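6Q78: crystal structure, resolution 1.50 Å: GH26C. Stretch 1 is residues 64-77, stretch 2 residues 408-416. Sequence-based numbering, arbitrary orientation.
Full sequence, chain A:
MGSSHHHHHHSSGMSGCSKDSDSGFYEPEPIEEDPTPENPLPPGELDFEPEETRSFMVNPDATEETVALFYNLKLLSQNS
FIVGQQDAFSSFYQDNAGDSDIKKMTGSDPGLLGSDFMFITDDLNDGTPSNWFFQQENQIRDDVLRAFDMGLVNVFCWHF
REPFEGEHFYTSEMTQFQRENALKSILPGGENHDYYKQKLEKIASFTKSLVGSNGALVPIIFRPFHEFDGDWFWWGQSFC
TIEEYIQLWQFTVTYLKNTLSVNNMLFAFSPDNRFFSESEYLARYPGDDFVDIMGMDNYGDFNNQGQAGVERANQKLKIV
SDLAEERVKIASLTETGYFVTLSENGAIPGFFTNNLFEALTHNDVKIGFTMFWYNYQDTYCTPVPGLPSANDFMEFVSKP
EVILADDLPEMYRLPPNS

Stretch 1, residues 64-77: EETVALFYNLKLLS
Stretch 2 (408-416) LPEMYRLPP

A helix offers side chains to a neighbouring segment but few free backbone donors, so an irregular segment packed on a helix can use a polar side chain of the helix to satisfy its carbonyls. GH26C gives a clear example. From Glu-64 onward stretch 1 is helical, with phi/psi near -60/-45 and i to i+4 hydrogen bonds such as Asn-72 N to Ala-68 O (2.8 Å). Stretch 2, without regular structure, lies near Leu-76 at Pro-409, makes a type I turn from Glu-410 to Arg-413 (Met-411 -75/-17, Tyr-412 -108/12) that brings Tyr-412 to Glu-65, then runs back extended past Ala-68 to Tyr-71 through Leu-414 (-86/130) and Pro-415 (-75/160). CA–CA distances are 4.7 Å for both Glu-65 to Tyr-412 and Ala-68 to Leu-414.

The polar anchor is Asn-72, pointing toward the turn with chi1 -80° (m) and chi2 -55°. Its ND2 donates to Met-411 O and to Arg-413 O, each at 3.0 Å; a carboxamide suits this place because one nitrogen carries two protons. Within the turn, Arg-413 NE forms a salt bridge with Glu-410 OE1 at 3.3 Å.

Ala-68 sits where the backbones come close; its CB lies 3.3 Å from Tyr-412 C. Nearby, Leu-69 CA makes a CA-H...O contact with Met-411 O (3.4 Å), and Glu-65 O meets the Tyr-412 ring edge, 3.6 Å from CD1.

Among apolar contacts, Met-411, all m (-61°, -67°, -65°), curls its flexible chain inward; its CE lies 3.6 Å from Leu-76 CD2 (p/p), 3.7 Å from Leu-73 CD2 (m/t) and 4.1 Å from Leu-69 CD1 (t/p), branched chains filling the space around it. Tyr-412 (chi1 -60°, chi2 -68°) brings CE1 to 4.0 Å from Leu-69 CB. Tyr-71 (t, chi2 84°) receives branched Leu-414 (t/p, -157°, 59°), CD1 3.7 Å from its CB, and Pro-415 CG 3.6 Å from its CE2. Together the stretches bury 642 Å².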

ATOM      1  N   GLU A  64       7.135 -19.757   1.418  1.00 11.48           N
ATOM      2  CA  GLU A  64       5.826 -20.375   1.629  1.00 12.00           C
ATOM      3  C   GLU A  64       4.814 -19.392   2.214  1.00 11.56           C
ATOM      4  O   GLU A  64       3.642 -19.404   1.827  1.00 12.32           O
ATOM      5  CB  GLU A  64       5.970 -21.629   2.496  1.00 16.46           C
ATOM      6  CG  GLU A  64       6.746 -22.749   1.790  1.00 20.73           C
ATOM      7  N   GLU A  65       5.236 -18.545   3.157  1.00 11.79           N
ATOM      8  CA  GLU A  65       4.300 -17.602   3.766  1.00 11.27           C
ATOM      9  C   GLU A  65       3.878 -16.518   2.780  1.00  8.26           C
ATOM     10  O   GLU A  65       2.773 -15.974   2.899  1.00  8.87           O
ATOM     11  CB  GLU A  65       4.922 -16.934   5.002  1.00 11.72           C
ATOM     12  CG  GLU A  65       5.119 -17.859   6.213  1.00 12.09           C
ATOM     13  CD  GLU A  65       6.222 -18.898   6.037  1.00 15.52           C
ATOM     14  OE1 GLU A  65       7.143 -18.766   5.192  1.00 13.42           O
ATOM     15  OE2 GLU A  65       6.170 -19.918   6.763  1.00 20.67           O
ATOM     16  N   THR A  66       4.755 -16.157   1.814  1.00  9.10           N
ATOM     17  CA  THR A  66       4.394 -15.166   0.805  1.00  9.02           C
ATOM     18  C   THR A  66       3.373 -15.743  -0.168  1.00  9.58           C
ATOM     19  O   THR A  66       2.427 -15.051  -0.554  1.00 10.15           O
ATOM     20  CB  THR A  66       5.668 -14.706   0.079  1.00  9.75           C
ATOM     21  OG1 THR A  66       6.612 -14.222   1.042  1.00  8.66           O
ATOM     22  CG2 THR A  66       5.392 -13.599  -0.940  1.00 10.43           C
ATOM     23  N   VAL A  67       3.548 -17.007  -0.555  1.00 10.47           N
ATOM     24  CA  VAL A  67       2.557 -17.708  -1.376  1.00 11.56           C
ATOM     25  C   VAL A  67       1.218 -17.768  -0.639  1.00 12.64           C
ATOM     26  O   VAL A  67       0.143 -17.514  -1.217  1.00 11.02           O
ATOM     27  CB  VAL A  67       3.071 -19.123  -1.718  1.00 11.04           C
ATOM     28  CG1 VAL A  67       1.981 -19.925  -2.495  1.00 12.12           C
ATOM     29  CG2 VAL A  67       4.372 -19.052  -2.553  1.00 13.16           C
ATOM     30  N   ALA A  68       1.261 -18.129   0.653  1.00 10.24           N
ATOM     31  CA  ALA A  68       0.015 -18.196   1.417  1.00 10.29           C
ATOM     32  C   ALA A  68      -0.658 -16.827   1.478  1.00 11.38           C
ATOM     33  O   ALA A  68      -1.887 -16.725   1.345  1.00 10.52           O
ATOM     34  CB  ALA A  68       0.285 -18.732   2.821  1.00 11.13           C
ATOM     35  N   LEU A  69       0.127 -15.757   1.680  1.00  8.54           N
ATOM     36  CA  LEU A  69      -0.475 -14.425   1.697  1.00  7.89           C
ATOM     37  C   LEU A  69      -1.221 -14.129   0.394  1.00 10.44           C
ATOM     38  O   LEU A  69      -2.358 -13.627   0.415  1.00  9.59           O
ATOM     39  CB  LEU A  69       0.589 -13.378   1.991  1.00  7.34           C
ATOM     40  CG  LEU A  69       0.091 -11.939   1.929  1.00  7.94           C
ATOM     41  CD1 LEU A  69      -0.934 -11.613   2.993  1.00  9.22           C
ATOM     42  CD2 LEU A  69       1.265 -10.978   2.030  1.00 10.92           C
ATOM     43  N   PHE A  70      -0.599 -14.421  -0.752  1.00  8.72           N
ATOM     44  CA  PHE A  70      -1.273 -14.176  -2.022  1.00  9.14           C
ATOM     45  C   PHE A  70      -2.573 -14.976  -2.097  1.00 10.20           C
ATOM     46  O   PHE A  70      -3.640 -14.429  -2.413  1.00 11.63           O
ATOM     47  CB  PHE A  70      -0.326 -14.523  -3.179  1.00 11.40           C
ATOM     48  CG  PHE A  70      -0.894 -14.238  -4.532  1.00 10.20           C
ATOM     49  CD1 PHE A  70      -1.804 -15.120  -5.119  1.00 12.96           C
ATOM     50  CD2 PHE A  70      -0.508 -13.080  -5.226  1.00 11.84           C
ATOM     51  CE1 PHE A  70      -2.318 -14.865  -6.398  1.00 12.31           C
ATOM     52  CE2 PHE A  70      -1.005 -12.838  -6.489  1.00 12.78           C
ATOM     53  CZ  PHE A  70      -1.932 -13.720  -7.075  1.00 11.72           C
ATOM     54  N   TYR A  71      -2.498 -16.285  -1.823  1.00 10.83           N
ATOM     55  CA  TYR A  71      -3.696 -17.112  -1.902  1.00 11.99           C
ATOM     56  C   TYR A  71      -4.776 -16.573  -0.978  1.00 13.20           C
ATOM     57  O   TYR A  71      -5.938 -16.431  -1.372  1.00 12.55           O
ATOM     58  CB  TYR A  71      -3.376 -18.570  -1.547  1.00 12.81           C
ATOM     59  CG  TYR A  71      -4.635 -19.415  -1.571  1.00 14.21           C
ATOM     60  CD1 TYR A  71      -5.108 -19.956  -2.773  1.00 17.05           C
ATOM     61  CD2 TYR A  71      -5.367 -19.675  -0.402  1.00 14.53           C
ATOM     62  CE1 TYR A  71      -6.268 -20.715  -2.816  1.00 20.17           C
ATOM     63  CE2 TYR A  71      -6.535 -20.436  -0.443  1.00 16.03           C
ATOM     64  CZ  TYR A  71      -6.970 -20.958  -1.658  1.00 18.07           C
ATOM     65  OH  TYR A  71      -8.127 -21.718  -1.724  1.00 23.87           O
ATOM     66  N   ASN A  72      -4.418 -16.286   0.269  1.00 11.07           N
ATOM     67  CA  ASN A  72      -5.452 -15.950   1.245  1.00 11.15           C
ATOM     68  C   ASN A  72      -6.065 -14.580   0.977  1.00 12.52           C
ATOM     69  O   ASN A  72      -7.248 -14.382   1.269  1.00 13.32           O
ATOM     70  CB  ASN A  72      -4.890 -16.034   2.675  1.00 10.62           C
ATOM     71  CG  ASN A  72      -4.841 -17.452   3.172  1.00 12.81           C
ATOM     72  OD1 ASN A  72      -5.859 -18.128   3.156  1.00 20.99           O
ATOM     73  ND2 ASN A  72      -3.667 -17.926   3.582  1.00 11.32           N
ATOM     74  N   LEU A  73      -5.283 -13.620   0.459  1.00  9.81           N
ATOM     75  CA  LEU A  73      -5.876 -12.337   0.077  1.00  9.71           C
ATOM     76  C   LEU A  73      -6.848 -12.517  -1.069  1.00 11.54           C
ATOM     77  O   LEU A  73      -7.926 -11.907  -1.090  1.00 12.58           O
ATOM     78  CB  LEU A  73      -4.799 -11.341  -0.350  1.00 10.62           C
ATOM     79  CG  LEU A  73      -4.034 -10.684   0.789  1.00 11.18           C
ATOM     80  CD1 LEU A  73      -2.850  -9.906   0.267  1.00 11.97           C
ATOM     81  CD2 LEU A  73      -4.961  -9.735   1.581  1.00 13.76           C
ATOM     82  N   LYS A  74      -6.454 -13.308  -2.063  1.00 11.24           N
ATOM     83  CA  LYS A  74      -7.322 -13.535  -3.211  1.00 15.38           C
ATOM     84  C   LYS A  74      -8.609 -14.226  -2.778  1.00 14.42           C
ATOM     85  O   LYS A  74      -9.703 -13.855  -3.224  1.00 16.80           O
ATOM     86  CB  LYS A  74      -6.562 -14.360  -4.248  1.00 12.69           C
ATOM     87  CG  LYS A  74      -7.307 -14.664  -5.542  1.00 14.03           C
ATOM     88  CD  LYS A  74      -7.563 -13.420  -6.369  1.00 14.92           C
ATOM     89  CE  LYS A  74      -8.054 -13.857  -7.743  1.00 15.70           C
ATOM     90  NZ  LYS A  74      -8.578 -12.681  -8.484  1.00 17.25           N
ATOM     91  N   LEU A  75      -8.494 -15.205  -1.865  1.00 13.53           N
ATOM     92  CA  LEU A  75      -9.657 -15.949  -1.393  1.00 14.82           C
ATOM     93  C   LEU A  75     -10.597 -15.043  -0.604  1.00 14.61           C
ATOM     94  O   LEU A  75     -11.808 -15.008  -0.862  1.00 17.76           O
ATOM     95  CB  LEU A  75      -9.208 -17.138  -0.533  1.00 15.34           C
ATOM     96  CG  LEU A  75     -10.366 -17.929   0.069  1.00 18.77           C
ATOM     97  CD1 LEU A  75     -11.208 -18.522  -1.032  1.00 19.65           C
ATOM     98  CD2 LEU A  75      -9.829 -19.016   0.989  1.00 21.37           C
ATOM     99  N   LEU A  76     -10.055 -14.285   0.352  1.00 13.59           N
ATOM    100  CA  LEU A  76     -10.961 -13.495   1.183  1.00 13.49           C
ATOM    101  C   LEU A  76     -11.590 -12.349   0.388  1.00 13.12           C
ATOM    102  O   LEU A  76     -12.737 -11.957   0.673  1.00 14.59           O
ATOM    103  CB  LEU A  76     -10.286 -13.025   2.465  1.00 21.98           C
ATOM    104  CG  LEU A  76      -9.314 -11.882   2.359  1.00 18.30           C
ATOM    105  CD1 LEU A  76     -10.045 -10.527   2.387  1.00 18.77           C
ATOM    106  CD2 LEU A  76      -8.358 -11.961   3.568  1.00 17.06           C
ATOM    107  N   SER A  77     -10.925 -11.896  -0.678  1.00 13.24           N
ATOM    108  CA  SER A  77     -11.488 -10.821  -1.502  1.00 13.09           C
ATOM    109  C   SER A  77     -12.812 -11.212  -2.165  1.00 18.50           C
ATOM    110  O   SER A  77     -13.547 -10.325  -2.620  1.00 15.75           O
ATOM    111  CB  SER A  77     -10.463 -10.315  -2.547  1.00 14.98           C
ATOM    112  OG  SER A  77     -10.391 -11.231  -3.627  1.00 18.72           O
ATOM    113  N   LEU A 408      -8.951 -11.670  11.682  1.00  9.89           N
ATOM    114  CA  LEU A 408      -8.089 -12.080  10.586  1.00 11.38           C
ATOM    115  C   LEU A 408      -8.065 -13.603  10.460  1.00 10.16           C
ATOM    116  O   LEU A 408      -7.917 -14.305  11.469  1.00 11.61           O
ATOM    117  CB  LEU A 408      -6.659 -11.630  10.852  1.00  9.59           C
ATOM    118  CG  LEU A 408      -6.281 -10.202  10.497  1.00  9.73           C
ATOM    119  CD1 LEU A 408      -4.973  -9.858  11.215  1.00 10.73           C
ATOM    120  CD2 LEU A 408      -6.165 -10.000   8.962  1.00  9.91           C
ATOM    121  N   PRO A 409      -8.147 -14.140   9.237  1.00 10.28           N
ATOM    122  CA  PRO A 409      -7.745 -15.532   8.997  1.00 12.16           C
ATOM    123  C   PRO A 409      -6.265 -15.710   9.295  1.00 12.08           C
ATOM    124  O   PRO A 409      -5.521 -14.740   9.468  1.00 12.08           O
ATOM    125  CB  PRO A 409      -7.954 -15.701   7.486  1.00 18.21           C
ATOM    126  CG  PRO A 409      -8.763 -14.544   7.041  1.00 15.14           C
ATOM    127  CD  PRO A 409      -8.453 -13.433   7.980  1.00 11.28           C
ATOM    128  N   GLU A 410      -5.823 -16.958   9.277  1.00 13.12           N
ATOM    129  CA  GLU A 410      -4.389 -17.275   9.266  1.00 10.91           C
ATOM    130  C   GLU A 410      -3.889 -17.032   7.844  1.00 12.01           C
ATOM    131  O   GLU A 410      -3.957 -17.902   6.967  1.00 14.08           O
ATOM    132  CB  GLU A 410      -4.147 -18.704   9.740  1.00 14.21           C
ATOM    133  CG  GLU A 410      -4.579 -18.916  11.196  1.00 15.22           C
ATOM    134  CD  GLU A 410      -4.356 -20.330  11.680  1.00 22.87           C
ATOM    135  OE1 GLU A 410      -3.244 -20.862  11.497  1.00 27.01           O
ATOM    136  OE2 GLU A 410      -5.299 -20.914  12.251  1.00 35.20           O
ATOM    137  N   MET A 411      -3.361 -15.833   7.608  1.00  9.95           N
ATOM    138  CA  MET A 411      -3.025 -15.425   6.254  1.00  9.68           C
ATOM    139  C   MET A 411      -1.772 -16.087   5.729  1.00  9.90           C
ATOM    140  O   MET A 411      -1.524 -16.041   4.514  1.00 10.48           O
ATOM    141  CB  MET A 411      -2.834 -13.899   6.215  1.00 10.70           C
ATOM    142  CG  MET A 411      -4.096 -13.115   6.626  1.00 13.01           C
ATOM    143  SD  MET A 411      -5.466 -13.264   5.474  1.00 13.92           S
ATOM    144  CE  MET A 411      -4.779 -12.472   4.020  1.00 12.71           C
ATOM    145  N   TYR A 412      -0.945 -16.651   6.605  1.00 10.16           N
ATOM    146  CA  TYR A 412       0.366 -17.113   6.205  1.00 10.68           C
ATOM    147  C   TYR A 412       0.443 -18.629   6.163  1.00 12.10           C
ATOM    148  O   TYR A 412       1.532 -19.181   6.052  1.00 11.92           O
ATOM    149  CB  TYR A 412       1.425 -16.517   7.137  1.00 10.17           C
ATOM    150  CG  TYR A 412       1.386 -14.992   7.077  1.00  9.43           C
ATOM    151  CD1 TYR A 412       1.761 -14.323   5.934  1.00  9.20           C
ATOM    152  CD2 TYR A 412       0.892 -14.228   8.139  1.00  9.13           C
ATOM    153  CE1 TYR A 412       1.690 -12.944   5.846  1.00  8.55           C
ATOM    154  CE2 TYR A 412       0.830 -12.839   8.059  1.00  8.56           C
ATOM    155  CZ  TYR A 412       1.234 -12.217   6.898  1.00  8.28           C
ATOM    156  OH  TYR A 412       1.168 -10.847   6.804  1.00  9.47           O
ATOM    157  N   ARG A 413      -0.702 -19.306   6.243  1.00 13.30           N
ATOM    158  CA  ARG A 413      -0.789 -20.750   6.131  1.00 16.47           C
ATOM    159  C   ARG A 413      -1.583 -21.072   4.875  1.00 17.01           C
ATOM    160  O   ARG A 413      -2.678 -20.543   4.681  1.00 13.54           O
ATOM    161  CB  ARG A 413      -1.517 -21.295   7.367  1.00 17.08           C
ATOM    162  CG  ARG A 413      -1.747 -22.797   7.353  1.00 28.91           C
ATOM    163  CD  ARG A 413      -2.325 -23.240   8.687  1.00 31.02           C
ATOM    164  NE  ARG A 413      -3.699 -22.776   8.858  1.00 37.16           N
ATOM    165  N   LEU A 414      -1.038 -21.916   4.034  1.00 15.58           N
ATOM    166  CA  LEU A 414      -1.768 -22.334   2.849  1.00 20.54           C
ATOM    167  C   LEU A 414      -2.649 -23.507   3.222  1.00 23.04           C
ATOM    168  O   LEU A 414      -2.162 -24.455   3.847  1.00 24.32           O
ATOM    169  CB  LEU A 414      -0.770 -22.793   1.792  1.00 24.89           C
ATOM    170  CG  LEU A 414      -1.145 -22.783   0.315  1.00 26.32           C
ATOM    171  CD1 LEU A 414      -1.503 -21.393  -0.101  1.00 21.13           C
ATOM    172  CD2 LEU A 414       0.005 -23.337  -0.530  1.00 25.40           C
ATOM    173  N   PRO A 415      -3.934 -23.498   2.884  1.00 25.86           N
ATOM    174  CA  PRO A 415      -4.770 -24.650   3.182  1.00 31.24           C
ATOM    175  C   PRO A 415      -4.459 -25.782   2.223  1.00 34.34           C
ATOM    176  O   PRO A 415      -3.890 -25.558   1.143  1.00 29.24           O
ATOM    177  CB  PRO A 415      -6.193 -24.120   2.950  1.00 31.10           C
ATOM    178  CG  PRO A 415      -6.026 -23.087   1.911  1.00 31.77           C
ATOM    179  CD  PRO A 415      -4.681 -22.441   2.178  1.00 29.56           C
ATOM    180  N   PRO A 416      -4.805 -27.008   2.579  1.00 34.31           N
ATOM    181  CA  PRO A 416      -4.639 -28.121   1.638  1.00 43.37           C
ATOM    182  C   PRO A 416      -5.629 -28.016   0.484  1.00 43.27           C
ATOM    183  O   PRO A 416      -6.604 -27.260   0.517  1.00 47.13           O
ATOM    184  CB  PRO A 416      -4.919 -29.353   2.504  1.00 36.36           C
TER